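Local coordinates for protein Afp2 (Serratia entomophila, PDB 6RBN) that probably forms the contractile sheath around the inner tube of the anti-feeding prophage, a phage-tail-like injection system, here in its extended state, at residues Y290-S293 with L294-G298; D210-Q213 with G214-N217; E87-I90 with A91-V94. All blocks are in the same frame, centred on the assembly; numbering follows the deposited sequence.

Interaction 1. Residues Y290-S293 with L294-G298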
ATOM      1  N   TYR C 290      22.881 -39.882  48.080  1.00 64.00           N
ATOM      2  CA  TYR C 290      23.120 -40.540  49.359  1.00 64.00           C
ATOM      3  C   TYR C 290      24.604 -40.791  49.578  1.00 64.00           C
ATOM      4  O   TYR C 290      25.133 -40.530  50.664  1.00 64.00           O
ATOM      5  CB  TYR C 290      22.340 -41.851  49.438  1.00 64.00           C
ATOM      6  CG  TYR C 290      22.597 -42.611  50.718  1.00 64.00           C
ATOM      7  CD1 TYR C 290      22.053 -42.184  51.919  1.00 64.00           C
ATOM      8  CD2 TYR C 290      23.390 -43.749  50.727  1.00 64.00           C
ATOM      9  CE1 TYR C 290      22.290 -42.867  53.091  1.00 64.00           C
ATOM     10  CE2 TYR C 290      23.635 -44.437  51.895  1.00 64.00           C
ATOM     11  CZ  TYR C 290      23.081 -43.992  53.071  1.00 64.00           C
ATOM     12  OH  TYR C 290      23.321 -44.672  54.239  1.00 64.00           O
ATOM     13  N   LEU C 291      25.292 -41.304  48.562  1.00 63.46           N
ATOM     14  CA  LEU C 291      26.696 -41.657  48.723  1.00 63.46           C
ATOM     15  C   LEU C 291      27.617 -40.448  48.756  1.00 63.46           C
ATOM     16  O   LEU C 291      28.750 -40.576  49.224  1.00 63.46           O
ATOM     17  CB  LEU C 291      27.136 -42.602  47.609  1.00 63.46           C
ATOM     18  CG  LEU C 291      26.526 -43.999  47.640  1.00 63.46           C
ATOM     19  CD1 LEU C 291      26.952 -44.790  46.427  1.00 63.46           C
ATOM     20  CD2 LEU C 291      26.933 -44.716  48.905  1.00 63.46           C
ATOM     21  N   HIS C 292      27.172 -39.284  48.278  1.00 67.09           N
ATOM     22  CA  HIS C 292      28.014 -38.099  48.389  1.00 67.09           C
ATOM     23  C   HIS C 292      27.981 -37.533  49.798  1.00 67.09           C
ATOM     24  O   HIS C 292      29.012 -37.093  50.316  1.00 67.09           O
ATOM     25  CB  HIS C 292      27.576 -37.021  47.402  1.00 67.09           C
ATOM     26  CG  HIS C 292      28.522 -35.867  47.317  1.00 67.09           C
ATOM     27  ND1 HIS C 292      29.652 -35.889  46.528  1.00 67.09           N
ATOM     28  CD2 HIS C 292      28.537 -34.676  47.958  1.00 67.09           C
ATOM     29  CE1 HIS C 292      30.300 -34.747  46.661  1.00 67.09           C
ATOM     30  NE2 HIS C 292      29.647 -33.993  47.525  1.00 67.09           N
ATOM     31  N   SER C 293      26.804 -37.523  50.426  1.00 67.11           N
ATOM     32  CA  SER C 293      26.699 -37.057  51.801  1.00 67.11           C
ATOM     33  C   SER C 293      27.344 -38.036  52.765  1.00 67.11           C
ATOM     34  O   SER C 293      27.790 -37.641  53.845  1.00 67.11           O
ATOM     35  CB  SER C 293      25.237 -36.846  52.173  1.00 67.11           C
ATOM     36  OG  SER C 293      24.563 -38.087  52.251  1.00 67.11           O
ATOM     37  N   LEU C 294      27.389 -39.312  52.396  1.00 65.94           N
ATOM     38  CA  LEU C 294      28.091 -40.306  53.191  1.00 65.94           C
ATOM     39  C   LEU C 294      29.599 -40.205  53.013  1.00 65.94           C
ATOM     40  O   LEU C 294      30.349 -40.468  53.957  1.00 65.94           O
ATOM     41  CB  LEU C 294      27.602 -41.699  52.802  1.00 65.94           C
ATOM     42  CG  LEU C 294      28.076 -42.885  53.622  1.00 65.94           C
ATOM     43  CD1 LEU C 294      27.511 -42.802  55.019  1.00 65.94           C
ATOM     44  CD2 LEU C 294      27.651 -44.150  52.945  1.00 65.94           C
ATOM     45  N   TRP C 295      30.057 -39.823  51.820  1.00 68.20           N
ATOM     46  CA  TRP C 295      31.486 -39.667  51.580  1.00 68.20           C
ATOM     47  C   TRP C 295      32.046 -38.449  52.294  1.00 68.20           C
ATOM     48  O   TRP C 295      33.162 -38.493  52.821  1.00 68.20           O
ATOM     49  CB  TRP C 295      31.759 -39.562  50.085  1.00 68.20           C
ATOM     50  CG  TRP C 295      33.173 -39.225  49.756  1.00 68.20           C
ATOM     51  CD1 TRP C 295      34.276 -39.966  50.036  1.00 68.20           C
ATOM     52  CD2 TRP C 295      33.635 -38.055  49.079  1.00 68.20           C
ATOM     53  NE1 TRP C 295      35.402 -39.333  49.576  1.00 68.20           N
ATOM     54  CE2 TRP C 295      35.034 -38.155  48.985  1.00 68.20           C
ATOM     55  CE3 TRP C 295      33.002 -36.931  48.544  1.00 68.20           C
ATOM     56  CZ2 TRP C 295      35.809 -37.176  48.379  1.00 68.20           C
ATOM     57  CZ3 TRP C 295      33.774 -35.961  47.943  1.00 68.20           C
ATOM     58  CH2 TRP C 295      35.161 -36.089  47.866  1.00 68.20           C
ATOM     59  N   GLN C 296      31.294 -37.352  52.322  1.00 70.74           N
ATOM     60  CA  GLN C 296      31.811 -36.126  52.909  1.00 70.74           C
ATOM     61  C   GLN C 296      31.755 -36.118  54.427  1.00 70.74           C
ATOM     62  O   GLN C 296      32.282 -35.184  55.039  1.00 70.74           O
ATOM     63  CB  GLN C 296      31.059 -34.913  52.360  1.00 70.74           C
ATOM     64  CG  GLN C 296      29.613 -34.816  52.775  1.00 70.74           C
ATOM     65  CD  GLN C 296      28.936 -33.606  52.176  1.00 70.74           C
ATOM     66  OE1 GLN C 296      29.567 -32.825  51.465  1.00 70.74           O
ATOM     67  NE2 GLN C 296      27.651 -33.434  52.466  1.00 70.74           N
ATOM     68  N   GLN C 297      31.142 -37.120  55.053  1.00 68.47           N
ATOM     69  CA  GLN C 297      31.235 -37.286  56.495  1.00 68.47           C
ATOM     70  C   GLN C 297      32.220 -38.384  56.887  1.00 68.47           C
ATOM     71  O   GLN C 297      32.152 -38.901  58.004  1.00 68.47           O
ATOM     72  CB  GLN C 297      29.853 -37.540  57.099  1.00 68.47           C
ATOM     73  CG  GLN C 297      29.149 -38.798  56.652  1.00 68.47           C
ATOM     74  CD  GLN C 297      27.753 -38.898  57.235  1.00 68.47           C
ATOM     75  OE1 GLN C 297      27.330 -38.040  58.006  1.00 68.47           O
ATOM     76  NE2 GLN C 297      27.030 -39.948  56.873  1.00 68.47           N
ATOM     77  N   GLY C 298      33.137 -38.738  55.989  1.00 66.47           N
ATOM     78  CA  GLY C 298      34.286 -39.549  56.327  1.00 66.47           C
ATOM     79  C   GLY C 298      34.105 -41.046  56.234  1.00 66.47           C
ATOM     80  O   GLY C 298      35.022 -41.783  56.611  1.00 66.47           O
TER
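Gln296 folds back over the turn of helix that carries His292 and Ser293, and its side chain runs along the backbone of that turn to the imidazole. CB lies against His292 O, whose carbonyl also takes the Gln296 backbone N-H. CG, placed between the backbone N and the carbonyl carbon (chi1 68°), sits 3.4 Å from His292 O and 3.5 Å from Ser293 O. From there the extended chain takes CD past Ser293 CA. At the tip the amide divides its contacts: NE2 rests 3.8 Å from Ser293 CA, while OE1 comes 4.1 Å from CD2 of the His292 imidazole, the amide and ring planes being 58° apart.

This is the C-terminal end of helix 277-295 in the sheath protein's C-terminal domain, where a type I turn from Trp295 to Gly298 takes the chain onward. Through CE1 and ND1 the same imidazole meets Trp295, the two rings oblique to one another: His292 CE1 lies near the plane of the indole, at its edge, 3.9 Å from Trp295 CZ3. Earlier in the helix, Tyr290 O accepts twice from the same face of its carbonyl plane, from Leu294 N at 3.1 Å and from Ser293 OG at 3.0 Å, so the serine hydroxyl is held against the helix backbone. CD2 of Leu294 touches both Tyr290 CE2 and Leu291 CD2, on the flank where Leu294 and Tyr290 also touch helix 250-267 and Leu291 meets strand 309-312. Trp295 NE1 is hydrogen-bonded to Gly302 O, and His292 packs on Arg143 of the Afp1 chain.

Interaction 2. Residues D210-Q213 with G214-N217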
ATOM      1  N   ASP C 210      47.926 -60.728  76.407  1.00 87.22           N
ATOM      2  CA  ASP C 210      48.129 -60.556  74.975  1.00 87.22           C
ATOM      3  C   ASP C 210      48.488 -61.864  74.287  1.00 87.22           C
ATOM      4  O   ASP C 210      48.084 -62.090  73.143  1.00 87.22           O
ATOM      5  CB  ASP C 210      49.230 -59.527  74.723  1.00 87.22           C
ATOM      6  CG  ASP C 210      48.779 -58.114  74.993  1.00 87.22           C
ATOM      7  OD1 ASP C 210      47.581 -57.833  74.807  1.00 87.22           O
ATOM      8  OD2 ASP C 210      49.625 -57.283  75.382  1.00 87.22           O
ATOM      9  N   ASP C 211      49.245 -62.732  74.958  1.00 87.96           N
ATOM     10  CA  ASP C 211      49.691 -63.968  74.329  1.00 87.96           C
ATOM     11  C   ASP C 211      48.570 -64.987  74.194  1.00 87.96           C
ATOM     12  O   ASP C 211      48.686 -65.914  73.388  1.00 87.96           O
ATOM     13  CB  ASP C 211      50.855 -64.562  75.120  1.00 87.96           C
ATOM     14  CG  ASP C 211      52.108 -63.715  75.032  1.00 87.96           C
ATOM     15  OD1 ASP C 211      52.282 -63.017  74.012  1.00 87.96           O
ATOM     16  OD2 ASP C 211      52.919 -63.746  75.980  1.00 87.96           O
ATOM     17  N   PHE C 212      47.492 -64.836  74.963  1.00 84.84           N
ATOM     18  CA  PHE C 212      46.325 -65.690  74.787  1.00 84.84           C
ATOM     19  C   PHE C 212      45.511 -65.273  73.570  1.00 84.84           C
ATOM     20  O   PHE C 212      45.046 -66.127  72.809  1.00 84.84           O
ATOM     21  CB  PHE C 212      45.458 -65.654  76.042  1.00 84.84           C
ATOM     22  CG  PHE C 212      44.228 -66.504  75.951  1.00 84.84           C
ATOM     23  CD1 PHE C 212      44.314 -67.879  76.050  1.00 84.84           C
ATOM     24  CD2 PHE C 212      42.982 -65.928  75.772  1.00 84.84           C
ATOM     25  CE1 PHE C 212      43.183 -68.659  75.966  1.00 84.84           C
ATOM     26  CE2 PHE C 212      41.851 -66.699  75.687  1.00 84.84           C
ATOM     27  CZ  PHE C 212      41.952 -68.065  75.785  1.00 84.84           C
ATOM     28  N   GLN C 213      45.325 -63.967  73.376  1.00 79.16           N
ATOM     29  CA  GLN C 213      44.541 -63.468  72.252  1.00 79.16           C
ATOM     30  C   GLN C 213      45.260 -63.657  70.922  1.00 79.16           C
ATOM     31  O   GLN C 213      44.599 -63.765  69.883  1.00 79.16           O
ATOM     32  CB  GLN C 213      44.204 -61.993  72.493  1.00 79.16           C
ATOM     33  CG  GLN C 213      43.265 -61.355  71.484  1.00 79.16           C
ATOM     34  CD  GLN C 213      42.856 -59.964  71.878  1.00 79.16           C
ATOM     35  OE1 GLN C 213      43.289 -59.448  72.904  1.00 79.16           O
ATOM     36  NE2 GLN C 213      42.013 -59.343  71.066  1.00 79.16           N
ATOM     37  N   GLY C 214      46.592 -63.747  70.935  1.00 81.97           N
ATOM     38  CA  GLY C 214      47.355 -63.912  69.712  1.00 81.97           C
ATOM     39  C   GLY C 214      47.116 -65.220  68.989  1.00 81.97           C
ATOM     40  O   GLY C 214      47.336 -65.294  67.776  1.00 81.97           O
ATOM     41  N   LYS C 215      46.666 -66.253  69.701  1.00 86.11           N
ATOM     42  CA  LYS C 215      46.303 -67.499  69.040  1.00 86.11           C
ATOM     43  C   LYS C 215      44.940 -67.410  68.374  1.00 86.11           C
ATOM     44  O   LYS C 215      44.682 -68.130  67.403  1.00 86.11           O
ATOM     45  CB  LYS C 215      46.301 -68.654  70.043  1.00 86.11           C
ATOM     46  CG  LYS C 215      47.661 -69.002  70.610  1.00 86.11           C
ATOM     47  CD  LYS C 215      47.593 -70.253  71.478  1.00 86.11           C
ATOM     48  CE  LYS C 215      47.456 -69.917  72.958  1.00 86.11           C
ATOM     49  NZ  LYS C 215      46.085 -69.473  73.323  1.00 86.11           N
ATOM     50  N   TYR C 216      44.064 -66.540  68.869  1.00 85.40           N
ATOM     51  CA  TYR C 216      42.685 -66.490  68.414  1.00 85.40           C
ATOM     52  C   TYR C 216      42.392 -65.337  67.474  1.00 85.40           C
ATOM     53  O   TYR C 216      41.267 -65.244  66.985  1.00 85.40           O
ATOM     54  CB  TYR C 216      41.736 -66.398  69.608  1.00 85.40           C
ATOM     55  CG  TYR C 216      41.730 -67.638  70.450  1.00 85.40           C
ATOM     56  CD1 TYR C 216      40.997 -68.750  70.068  1.00 85.40           C
ATOM     57  CD2 TYR C 216      42.476 -67.707  71.613  1.00 85.40           C
ATOM     58  CE1 TYR C 216      40.979 -69.881  70.841  1.00 85.40           C
ATOM     59  CE2 TYR C 216      42.479 -68.842  72.383  1.00 85.40           C
ATOM     60  CZ  TYR C 216      41.732 -69.926  71.989  1.00 85.40           C
ATOM     61  OH  TYR C 216      41.731 -71.061  72.754  1.00 85.40           O
ATOM     62  N   ASN C 217      43.354 -64.459  67.213  1.00 81.92           N
ATOM     63  CA  ASN C 217      43.075 -63.303  66.377  1.00 81.92           C
ATOM     64  C   ASN C 217      43.004 -63.660  64.897  1.00 81.92           C
ATOM     65  O   ASN C 217      42.496 -62.861  64.107  1.00 81.92           O
ATOM     66  CB  ASN C 217      44.150 -62.249  66.600  1.00 81.92           C
ATOM     67  CG  ASN C 217      43.708 -60.864  66.201  1.00 81.92           C
ATOM     68  OD1 ASN C 217      42.537 -60.630  65.931  1.00 81.92           O
ATOM     69  ND2 ASN C 217      44.652 -59.944  66.124  1.00 81.92           N
TER
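Tyr216 brings one corner of its ring over a face of Phe212: CE2 stands 3.5 Å above the phenyl plane, displaced toward the rim and closest to Phe212 CZ. The ring planes are inclined at 51°, an oblique pairing whose centroids are 5.1 Å apart. Near its own plane, the edge of the tyrosine also meets the backbone, with CD2 3.2 Å from Phe212 O. Lys215, bent at chi3 and chi4, curls back at about a right angle to Phe212, setting NZ 3.6 Å from Phe212 CD1 and 3.5 Å from Phe212 O.

What positions these groups is the short helix 210-216, regular at its start and weakly bonded toward its end, which lies in the subtilisin-like part of the sheath protein at a contact with a second subunit. Gly214 N donates to Asp210 O at 3.1 Å. Tyr216 N instead reaches back three residues to Gln213 O.

Asp210 OD1 forms a salt bridge with Arg226 NH1 at strand 225-226, and Asn217 ND2 donates to Thr6 O of the second subunit, whose Pro8 packs on Gln213 and Asn217. Within its own chain, Tyr216 beds on Pro143 and Val146 of helix 143-146, with Ile137, Ala141 and Leu222 from adjoining loops.

Interaction 3. Residues E87-I90 with A91-V94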
ATOM      1  N   GLU C  87      14.270 -68.316  71.243  1.00 93.95           N
ATOM      2  CA  GLU C  87      15.211 -68.850  70.261  1.00 93.95           C
ATOM      3  C   GLU C  87      14.546 -69.640  69.136  1.00 93.95           C
ATOM      4  O   GLU C  87      15.157 -69.813  68.076  1.00 93.95           O
ATOM      5  CB  GLU C  87      16.237 -69.742  70.957  1.00 93.95           C
ATOM      6  CG  GLU C  87      15.618 -70.974  71.590  1.00 93.95           C
ATOM      7  CD  GLU C  87      16.623 -71.882  72.257  1.00 93.95           C
ATOM      8  OE1 GLU C  87      17.818 -71.542  72.275  1.00 93.95           O
ATOM      9  OE2 GLU C  87      16.214 -72.952  72.752  1.00 93.95           O
ATOM     10  N   ALA C  88      13.318 -70.116  69.330  1.00 91.64           N
ATOM     11  CA  ALA C  88      12.618 -70.856  68.292  1.00 91.64           C
ATOM     12  C   ALA C  88      11.848 -69.958  67.340  1.00 91.64           C
ATOM     13  O   ALA C  88      11.151 -70.472  66.459  1.00 91.64           O
ATOM     14  CB  ALA C  88      11.661 -71.867  68.926  1.00 91.64           C
ATOM     15  N   ASN C  89      11.952 -68.637  67.488  1.00 88.40           N
ATOM     16  CA  ASN C  89      11.187 -67.717  66.660  1.00 88.40           C
ATOM     17  C   ASN C  89      12.019 -66.562  66.128  1.00 88.40           C
ATOM     18  O   ASN C  89      11.443 -65.590  65.628  1.00 88.40           O
ATOM     19  CB  ASN C  89       9.996 -67.158  67.444  1.00 88.40           C
ATOM     20  CG  ASN C  89       8.959 -68.208  67.750  1.00 88.40           C
ATOM     21  OD1 ASN C  89       8.630 -69.036  66.903  1.00 88.40           O
ATOM     22  ND2 ASN C  89       8.436 -68.187  68.967  1.00 88.40           N
ATOM     23  N   ILE C  90      13.350 -66.623  66.225  1.00 85.16           N
ATOM     24  CA  ILE C  90      14.142 -65.465  65.822  1.00 85.16           C
ATOM     25  C   ILE C  90      14.259 -65.385  64.308  1.00 85.16           C
ATOM     26  O   ILE C  90      14.499 -64.299  63.772  1.00 85.16           O
ATOM     27  CB  ILE C  90      15.522 -65.464  66.512  1.00 85.16           C
ATOM     28  CG1 ILE C  90      16.480 -66.532  65.980  1.00 85.16           C
ATOM     29  CG2 ILE C  90      15.374 -65.689  67.992  1.00 85.16           C
ATOM     30  CD1 ILE C  90      17.557 -65.987  65.037  1.00 85.16           C
ATOM     31  N   ALA C  91      14.085 -66.503  63.603  1.00 85.23           N
ATOM     32  CA  ALA C  91      14.068 -66.466  62.147  1.00 85.23           C
ATOM     33  C   ALA C  91      12.790 -65.846  61.613  1.00 85.23           C
ATOM     34  O   ALA C  91      12.785 -65.335  60.489  1.00 85.23           O
ATOM     35  CB  ALA C  91      14.241 -67.874  61.580  1.00 85.23           C
ATOM     36  N   ASP C  92      11.710 -65.882  62.390  1.00 86.85           N
ATOM     37  CA  ASP C  92      10.463 -65.263  61.966  1.00 86.85           C
ATOM     38  C   ASP C  92      10.444 -63.775  62.278  1.00 86.85           C
ATOM     39  O   ASP C  92       9.935 -62.983  61.480  1.00 86.85           O
ATOM     40  CB  ASP C  92       9.281 -65.950  62.643  1.00 86.85           C
ATOM     41  CG  ASP C  92       9.095 -67.375  62.178  1.00 86.85           C
ATOM     42  OD1 ASP C  92       9.450 -67.670  61.018  1.00 86.85           O
ATOM     43  OD2 ASP C  92       8.598 -68.198  62.972  1.00 86.85           O
ATOM     44  N   ALA C  93      10.999 -63.379  63.426  1.00 82.10           N
ATOM     45  CA  ALA C  93      10.909 -61.992  63.866  1.00 82.10           C
ATOM     46  C   ALA C  93      11.768 -61.071  63.011  1.00 82.10           C
ATOM     47  O   ALA C  93      11.436 -59.892  62.845  1.00 82.10           O
ATOM     48  CB  ALA C  93      11.316 -61.881  65.330  1.00 82.10           C
ATOM     49  N   VAL C  94      12.875 -61.582  62.476  1.00 79.17           N
ATOM     50  CA  VAL C  94      13.687 -60.794  61.558  1.00 79.17           C
ATOM     51  C   VAL C  94      12.940 -60.575  60.249  1.00 79.17           C
ATOM     52  O   VAL C  94      12.958 -59.479  59.678  1.00 79.17           O
ATOM     53  CB  VAL C  94      15.050 -61.476  61.346  1.00 79.17           C
ATOM     54  CG1 VAL C  94      15.864 -60.768  60.289  1.00 79.17           C
ATOM     55  CG2 VAL C  94      15.823 -61.496  62.643  1.00 79.17           C
TER
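Asn89 and Asp92 approach obliquely across the first turn of helix 90-97, amide and carboxylate planes 25° apart. The amide OD1 of Asn89 and the carboxylate OD2 of Asp92 come within 4.0 Å. Both are acceptors, so this is an approach of two oxygens and not a polar bond. The amide instead uses its nitrogen: Asn89 ND2 donates to Asn86 OD1, which ties the amide to the end of strand 82-86. Asn89 occupies the N-cap position, yet its side chain makes no capping bond to the helix; with CG beside the backbone N (chi1 -68°), the head group is carried back toward Asn86.

The turn itself is closed by backbone bonds. Asn89 O accepts from Ala93 N at 3.2 Å and more weakly from Asp92 N at 3.3 Å. Asp92 CB and Ala93 CB each lie 3.7 Å from this same Asn89 O. One residue on, Ile90 O receives a long, weak bond from Val94 N, and Val94 CG2 lies alongside it, 3.3 Å from Ile90 O. The buried Ile90 side chain has CG1 between the backbone N and the carbonyl carbon (chi1 72°), which sets that atom 3.4 Å from Ala91 N.

Asp92 is exposed, whereas Ile90, Ala93 and Val94 are buried. Strand 82-86, helix 90-97 and strand 102-105 make a beta-alpha-beta crossover that spans strand 30-34, which runs parallel between the two strands. Ile90, Ala93 and Val94 all rest on Leu31 of that middle strand, Ile90 and Ala93 reach Val85 of strand 82-86, and helix 112-122 packs alongside through Ala115 against Ile90 and Val119 against Ala91.

Overall arrangement
The three contacts are local features of separate helices, met along the chain in the order interaction 3, interaction 2, interaction 1. Their centres are about 34 to 36 Å apart and none touches another; even the closest two, interactions 1 and 3, leave about 19 Å between nearest atoms and lie on opposite sides of the chain's centre. Interactions 2 and 3 both lie in the subtilisin-like domain of the sheath family, interaction 1 in its C-terminal domain. Their surroundings in the assembly differ too. Interaction 1 meets the chain of Afp1, interaction 2 meets a second sheath subunit, and interaction 3, whose centre lies about 17 Å from that of the chain, is touched by no other protein chain.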